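Local coordinates for F5/8 type C domain protein (Bacteroides ovatus, PDB 4ZRX) that is a putative alpha-L-fucosidase, probably hydrolysing terminal alpha-linked L-fucose from glycans, in a chain that also carries an F5/8 type C domain, at residues A[51-56]-A[294-299]; A[58-63]-A[96-101]. All blocks are in the same frame, centred on the assembly; numbering follows the deposited sequence.

Contact 1. Residues A[51-56]-A[294-299]; sequences GINTFT and GWFYHA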
loop_
_atom_site.group_PDB
_atom_site.type_symbol
_atom_site.label_atom_id
_atom_site.label_comp_id
_atom_site.label_asym_id
_atom_site.label_seq_id
_atom_site.Cartn_x
_atom_site.Cartn_y
_atom_site.Cartn_z
ATOM N N GLY A 51 -4.037 11.671 16.344
ATOM C CA GLY A 51 -3.910 11.604 17.796
ATOM C C GLY A 51 -2.910 12.585 18.335
ATOM O O GLY A 51 -2.597 13.612 17.699
ATOM N N ILE A 52 -2.392 12.272 19.517
ATOM C CA ILE A 52 -1.407 13.163 20.099
ATOM C C ILE A 52 -0.115 13.194 19.244
ATOM O O ILE A 52 0.541 14.233 19.173
ATOM C CB ILE A 52 -1.183 12.769 21.560
ATOM C CG1 ILE A 52 -0.588 13.950 22.347
ATOM C CG2 ILE A 52 -0.383 11.522 21.622
ATOM C CD1 ILE A 52 -1.211 14.101 23.680
ATOM N N ASN A 53 0.189 12.108 18.540
ATOM C CA ASN A 53 1.372 12.068 17.676
ATOM C C ASN A 53 1.305 13.114 16.577
ATOM O O ASN A 53 2.347 13.602 16.092
ATOM C CB ASN A 53 1.552 10.721 17.011
ATOM C CG ASN A 53 1.939 9.625 17.937
ATOM O OD1 ASN A 53 2.140 9.792 19.138
ATOM N ND2 ASN A 53 2.039 8.458 17.370
ATOM N N THR A 54 0.085 13.468 16.148
ATOM C CA THR A 54 -0.078 14.500 15.153
ATOM C C THR A 54 0.527 15.826 15.641
ATOM O O THR A 54 1.029 16.624 14.833
ATOM C CB THR A 54 -1.578 14.721 14.864
ATOM O OG1 THR A 54 -2.195 13.473 14.544
ATOM C CG2 THR A 54 -1.808 15.733 13.753
ATOM N N PHE A 55 0.460 16.052 16.957
ATOM C CA PHE A 55 0.892 17.306 17.586
ATOM C C PHE A 55 2.323 17.289 18.084
ATOM O O PHE A 55 2.907 18.363 18.315
ATOM C CB PHE A 55 -0.094 17.724 18.678
ATOM C CG PHE A 55 -1.443 17.995 18.106
ATOM C CD1 PHE A 55 -1.771 19.241 17.613
ATOM C CD2 PHE A 55 -2.334 16.947 17.936
ATOM C CE1 PHE A 55 -3.018 19.471 17.003
ATOM C CE2 PHE A 55 -3.547 17.155 17.297
ATOM C CZ PHE A 55 -3.881 18.417 16.821
ATOM N N THR A 56 2.889 16.097 18.278
ATOM C CA THR A 56 4.282 16.014 18.690
ATOM C C THR A 56 5.260 15.797 17.541
ATOM O O THR A 56 6.470 15.974 17.712
ATOM C CB THR A 56 4.488 14.833 19.661
ATOM O OG1 THR A 56 4.118 13.595 19.024
ATOM C CG2 THR A 56 3.694 15.031 20.880
ATOM N N GLY A 294 5.187 8.704 6.388
ATOM C CA GLY A 294 4.762 8.342 7.725
ATOM C C GLY A 294 3.229 8.112 7.785
ATOM O O GLY A 294 2.513 8.445 6.855
ATOM N N TRP A 295 2.777 7.470 8.846
ATOM C CA TRP A 295 1.373 7.284 9.124
ATOM C C TRP A 295 0.709 8.507 9.675
ATOM O O TRP A 295 -0.454 8.787 9.369
ATOM C CB TRP A 295 1.172 6.082 10.069
ATOM C CG TRP A 295 1.668 4.770 9.516
ATOM C CD1 TRP A 295 2.839 4.132 9.824
ATOM C CD2 TRP A 295 0.979 3.951 8.593
ATOM N NE1 TRP A 295 2.931 2.952 9.109
ATOM C CE2 TRP A 295 1.796 2.831 8.333
ATOM C CE3 TRP A 295 -0.255 4.033 7.988
ATOM C CZ2 TRP A 295 1.375 1.781 7.486
ATOM C CZ3 TRP A 295 -0.641 3.046 7.114
ATOM C CH2 TRP A 295 0.158 1.910 6.889
ATOM N N PHE A 296 1.374 9.201 10.602
ATOM C CA PHE A 296 0.814 10.406 11.157
ATOM C C PHE A 296 1.193 11.590 10.294
ATOM O O PHE A 296 2.075 11.487 9.431
ATOM C CB PHE A 296 1.234 10.607 12.608
ATOM C CG PHE A 296 0.525 9.683 13.550
ATOM C CD1 PHE A 296 1.018 8.419 13.792
ATOM C CD2 PHE A 296 -0.676 10.036 14.125
ATOM C CE1 PHE A 296 0.346 7.539 14.650
ATOM C CE2 PHE A 296 -1.342 9.166 14.950
ATOM C CZ PHE A 296 -0.848 7.938 15.215
ATOM N N TYR A 297 0.453 12.672 10.463
ATOM C CA TYR A 297 0.674 13.883 9.682
ATOM C C TYR A 297 1.999 14.567 10.073
ATOM O O TYR A 297 2.239 14.847 11.270
ATOM C CB TYR A 297 -0.460 14.852 9.851
ATOM C CG TYR A 297 -0.185 16.085 9.071
ATOM C CD1 TYR A 297 -0.506 16.177 7.701
ATOM C CD2 TYR A 297 0.444 17.149 9.686
ATOM C CE1 TYR A 297 -0.176 17.310 6.974
ATOM C CE2 TYR A 297 0.747 18.342 8.978
ATOM C CZ TYR A 297 0.445 18.400 7.622
ATOM O OH TYR A 297 0.743 19.543 6.887
ATOM N N HIS A 298 2.825 14.863 9.068
ATOM C CA HIS A 298 4.006 15.708 9.280
ATOM C C HIS A 298 3.995 16.752 8.213
ATOM O O HIS A 298 3.930 16.417 7.041
ATOM C CB HIS A 298 5.275 14.898 9.128
ATOM C CG HIS A 298 5.307 13.732 10.030
ATOM N ND1 HIS A 298 5.596 13.841 11.372
ATOM C CD2 HIS A 298 5.000 12.435 9.805
ATOM C CE1 HIS A 298 5.458 12.646 11.935
ATOM N NE2 HIS A 298 5.095 11.780 11.008
ATOM N N ALA A 299 4.081 18.007 8.586
ATOM C CA ALA A 299 4.161 19.089 7.571
ATOM C C ALA A 299 5.365 18.946 6.633
ATOM O O ALA A 299 5.296 19.337 5.460
ATOM C CB ALA A 299 4.101 20.463 8.238
HETATM O O HOH W 1 -2.200 12.741 11.887
HETATM O O HOH W 2 3.437 16.744 13.004
#
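Thr54, on the short helix 52-56, passes closest to Tyr297 in the loop that follows strand 279-290. Their CA atoms, 5.6 Å apart, are the closest pair of CA atoms across the two segments, yet no direct hydrogen bond joins them and two waters do the bridging. Water 1 accepts from both Thr54 OG1 (2.8 Å) and Tyr297 N. Water 2 donates to both Thr54 O and Tyr297 O (2.8 Å to the latter), tying one backbone carbonyl to the other.

Direct contact centres on Phe296. Asn53 CB sits almost squarely over the middle of its ring, 3.7 Å from the centroid and only 10° off the ring normal, a CH-pi contact. With CG anti to its own carbonyl carbon (chi1 -70°), Asn53 carries its amide across the same face, where ND2 comes 3.3 Å from Phe296 CE1; amide and ring planes are 67° apart, so the amide is tilted and not stacked. Around the rim, Gly51 N lies in the ring plane near CE2, and Thr54 OG1 stands near CD2. Thr54 OG1 also accepts from Gly51 N (3.1 Å), which, with water 1, fixes the hydroxyl beside the ring.

Outside the pair, His49 and His98 meet Phe296 edge-to-face, while Glu59 accepts from Phe296 N. The contact thus joins the loops after strands 44-48 and 279-290 of the barrel sheet. Such loops beyond the C-terminal strand ends line the substrate pocket in TIM-barrel glycosidases, consistent with a bound 1,2-ethanediol about 6 Å from the Phe296 side chain.

Contact 2. Residues A[58-63]-A[96-101]; sequences REWGDG and AKHHDG. With EDO (1,2-ethanediol), chain D.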
loop_
_atom_site.group_PDB
_atom_site.type_symbol
_atom_site.label_atom_id
_atom_site.label_comp_id
_atom_site.label_asym_id
_atom_site.label_seq_id
_atom_site.Cartn_x
_atom_site.Cartn_y
_atom_site.Cartn_z
ATOM N N ARG A 58 5.719 12.760 16.187
ATOM C CA ARG A 58 6.287 11.451 16.336
ATOM C C ARG A 58 5.483 10.406 15.562
ATOM O O ARG A 58 4.305 10.550 15.416
ATOM C CB ARG A 58 6.267 11.070 17.804
ATOM C CG ARG A 58 7.243 11.892 18.607
ATOM C CD ARG A 58 7.126 11.491 20.021
ATOM N NE ARG A 58 8.048 12.285 20.792
ATOM C CZ ARG A 58 7.983 12.512 22.095
ATOM N NH1 ARG A 58 6.996 12.008 22.875
ATOM N NH2 ARG A 58 8.932 13.304 22.612
ATOM N N GLU A 59 6.125 9.370 15.058
ATOM C CA GLU A 59 5.403 8.256 14.487
ATOM C C GLU A 59 4.876 7.311 15.549
ATOM O O GLU A 59 3.794 6.769 15.389
ATOM C CB GLU A 59 6.269 7.461 13.459
ATOM C CG GLU A 59 6.323 8.207 12.093
ATOM C CD GLU A 59 4.957 8.117 11.389
ATOM O OE1 GLU A 59 4.590 6.984 10.986
ATOM O OE2 GLU A 59 4.277 9.167 11.280
ATOM N N TRP A 60 5.694 7.034 16.572
ATOM C CA TRP A 60 5.236 6.288 17.732
ATOM C C TRP A 60 5.452 7.201 18.942
ATOM O O TRP A 60 6.552 7.709 19.156
ATOM C CB TRP A 60 6.037 5.001 17.952
ATOM C CG TRP A 60 5.628 3.817 17.108
ATOM C CD1 TRP A 60 4.721 3.785 16.114
ATOM C CD2 TRP A 60 6.189 2.492 17.196
ATOM N NE1 TRP A 60 4.657 2.513 15.569
ATOM C CE2 TRP A 60 5.531 1.700 16.229
ATOM C CE3 TRP A 60 7.167 1.912 18.005
ATOM C CZ2 TRP A 60 5.837 0.328 16.031
ATOM C CZ3 TRP A 60 7.460 0.541 17.823
ATOM C CH2 TRP A 60 6.789 -0.220 16.833
ATOM N N GLY A 61 4.418 7.392 19.718
ATOM C CA GLY A 61 4.541 8.145 20.998
ATOM C C GLY A 61 4.996 7.230 22.104
ATOM O O GLY A 61 4.976 5.995 21.980
ATOM N N ASP A 62 5.352 7.820 23.249
ATOM C CA ASP A 62 5.951 7.019 24.327
ATOM C C ASP A 62 5.066 6.867 25.550
ATOM O O ASP A 62 5.466 6.211 26.544
ATOM C CB ASP A 62 7.300 7.610 24.719
ATOM C CG ASP A 62 7.193 9.025 25.301
ATOM O OD1 ASP A 62 6.077 9.597 25.497
ATOM O OD2 ASP A 62 8.271 9.628 25.532
ATOM N N GLY A 63 3.888 7.485 25.541
ATOM C CA GLY A 63 2.945 7.332 26.659
ATOM C C GLY A 63 3.120 8.419 27.738
ATOM O O GLY A 63 2.307 8.556 28.632
ATOM N N ALA A 96 -8.408 5.240 17.250
ATOM C CA ALA A 96 -9.038 5.734 18.459
ATOM C C ALA A 96 -8.008 5.775 19.616
ATOM O O ALA A 96 -8.094 6.615 20.523
ATOM C CB ALA A 96 -10.217 4.829 18.813
ATOM N N LYS A 97 -7.056 4.826 19.601
ATOM C CA LYS A 97 -5.969 4.796 20.540
ATOM C C LYS A 97 -4.798 4.123 19.853
ATOM O O LYS A 97 -4.905 3.001 19.387
ATOM C CB LYS A 97 -6.305 3.987 21.799
ATOM C CG LYS A 97 -5.223 4.123 22.895
ATOM C CD LYS A 97 -5.505 3.162 24.061
ATOM C CE LYS A 97 -5.091 1.779 23.791
ATOM N NZ LYS A 97 -5.340 0.860 24.913
ATOM N N HIS A 98 -3.683 4.863 19.738
ATOM C CA HIS A 98 -2.449 4.325 19.189
ATOM C C HIS A 98 -1.539 3.854 20.342
ATOM O O HIS A 98 -2.001 3.721 21.450
ATOM C CB HIS A 98 -1.805 5.332 18.211
ATOM C CG HIS A 98 -0.957 4.686 17.174
ATOM N ND1 HIS A 98 0.397 4.523 17.314
ATOM C CD2 HIS A 98 -1.279 4.117 15.988
ATOM C CE1 HIS A 98 0.879 3.885 16.265
ATOM N NE2 HIS A 98 -0.121 3.596 15.455
ATOM N N HIS A 99 -0.297 3.461 20.032
ATOM C CA HIS A 99 0.575 2.768 21.032
ATOM C C HIS A 99 0.854 3.611 22.253
ATOM O O HIS A 99 1.027 3.087 23.364
ATOM C CB HIS A 99 1.907 2.354 20.429
ATOM C CG HIS A 99 1.784 1.556 19.160
ATOM N ND1 HIS A 99 0.794 0.618 18.961
ATOM C CD2 HIS A 99 2.563 1.527 18.054
ATOM C CE1 HIS A 99 0.950 0.068 17.763
ATOM N NE2 HIS A 99 2.027 0.590 17.202
ATOM N N ASP A 100 0.843 4.910 22.035
ATOM C CA ASP A 100 1.021 5.916 23.107
ATOM C C ASP A 100 -0.081 5.905 24.149
ATOM O O ASP A 100 0.111 6.401 25.264
ATOM C CB ASP A 100 1.145 7.298 22.473
ATOM C CG ASP A 100 -0.043 7.668 21.677
ATOM O OD1 ASP A 100 -0.953 8.199 22.327
ATOM O OD2 ASP A 100 -0.080 7.408 20.453
ATOM N N GLY A 101 -1.245 5.353 23.823
ATOM C CA GLY A 101 -2.288 5.160 24.813
ATOM C C GLY A 101 -3.258 6.297 25.000
ATOM O O GLY A 101 -4.203 6.185 25.815
HETATM C C1 EDO D . -0.598 1.049 12.200
HETATM O O1 EDO D . -0.084 2.194 12.878
HETATM C C2 EDO D . 0.306 0.768 11.014
HETATM O O2 EDO D . 1.661 0.651 11.474
HETATM O O HOH W 3 1.895 6.040 19.215
#
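Gly61 CA rests against Asp100 CB at 3.8 Å, the bare glycine allowing the close approach, and this is the tightly packed part of the contact. Beside it Gly63 CA makes a CH···O contact of 3.3 Å to Asp100 O, within the type I turn from His98 to Gly101. Water 3 accepts from Gly61 N, donates to Asp100 OD2 (2.7 Å) and also bonds His98 ND1; Asp100 OD1 is engaged by Phe102.

The solvent side is the indole of Trp60, an exposed residue at the margin of the contact. One of its faces receives the edge of His99: the planes stand at 88°, a T-shaped pair, and His99 CD2 reaches Trp60 NE1 at 3.4 Å. His99 ND1 is hydrogen-bonded to Ser146 OG, which sets the turn of its ring. His98 completes the aromatic cluster, its CE1 lying 3.8 Å from Trp60 CD1 with the two planes inclined at 51°.

His98 has both ring nitrogens occupied: water 3 at ND1, and at NE2 the O1 of 1,2-ethanediol, 2.9 Å away and nearly straight at 174°. This polar edge is consistent with a sugar hydroxyl binding there.

How the contacts relate
Contacts 1 and 2 have centres 10 Å apart, and residues 58-63 and 96-101 both fall in the sequence between the two segments of contact 1. Glu59 is the main tie: its carboxylate accepts through OE2 from His298 NE2 and through OE1 from Trp295 N, each probable hydrogen bond being 2.8 Å long. Asn53 packs against the backbone of the same loop, with CB 3.2 Å from Arg58 O. A 1,2-ethanediol, probably from the crystallisation liquor, may mark a shared pocket: it is hydrogen-bonded to His49 and Glu230 besides His98, while Trp295 NE1 also binds Glu230. Both contacts thus probably shape the wall of the putative fucose site.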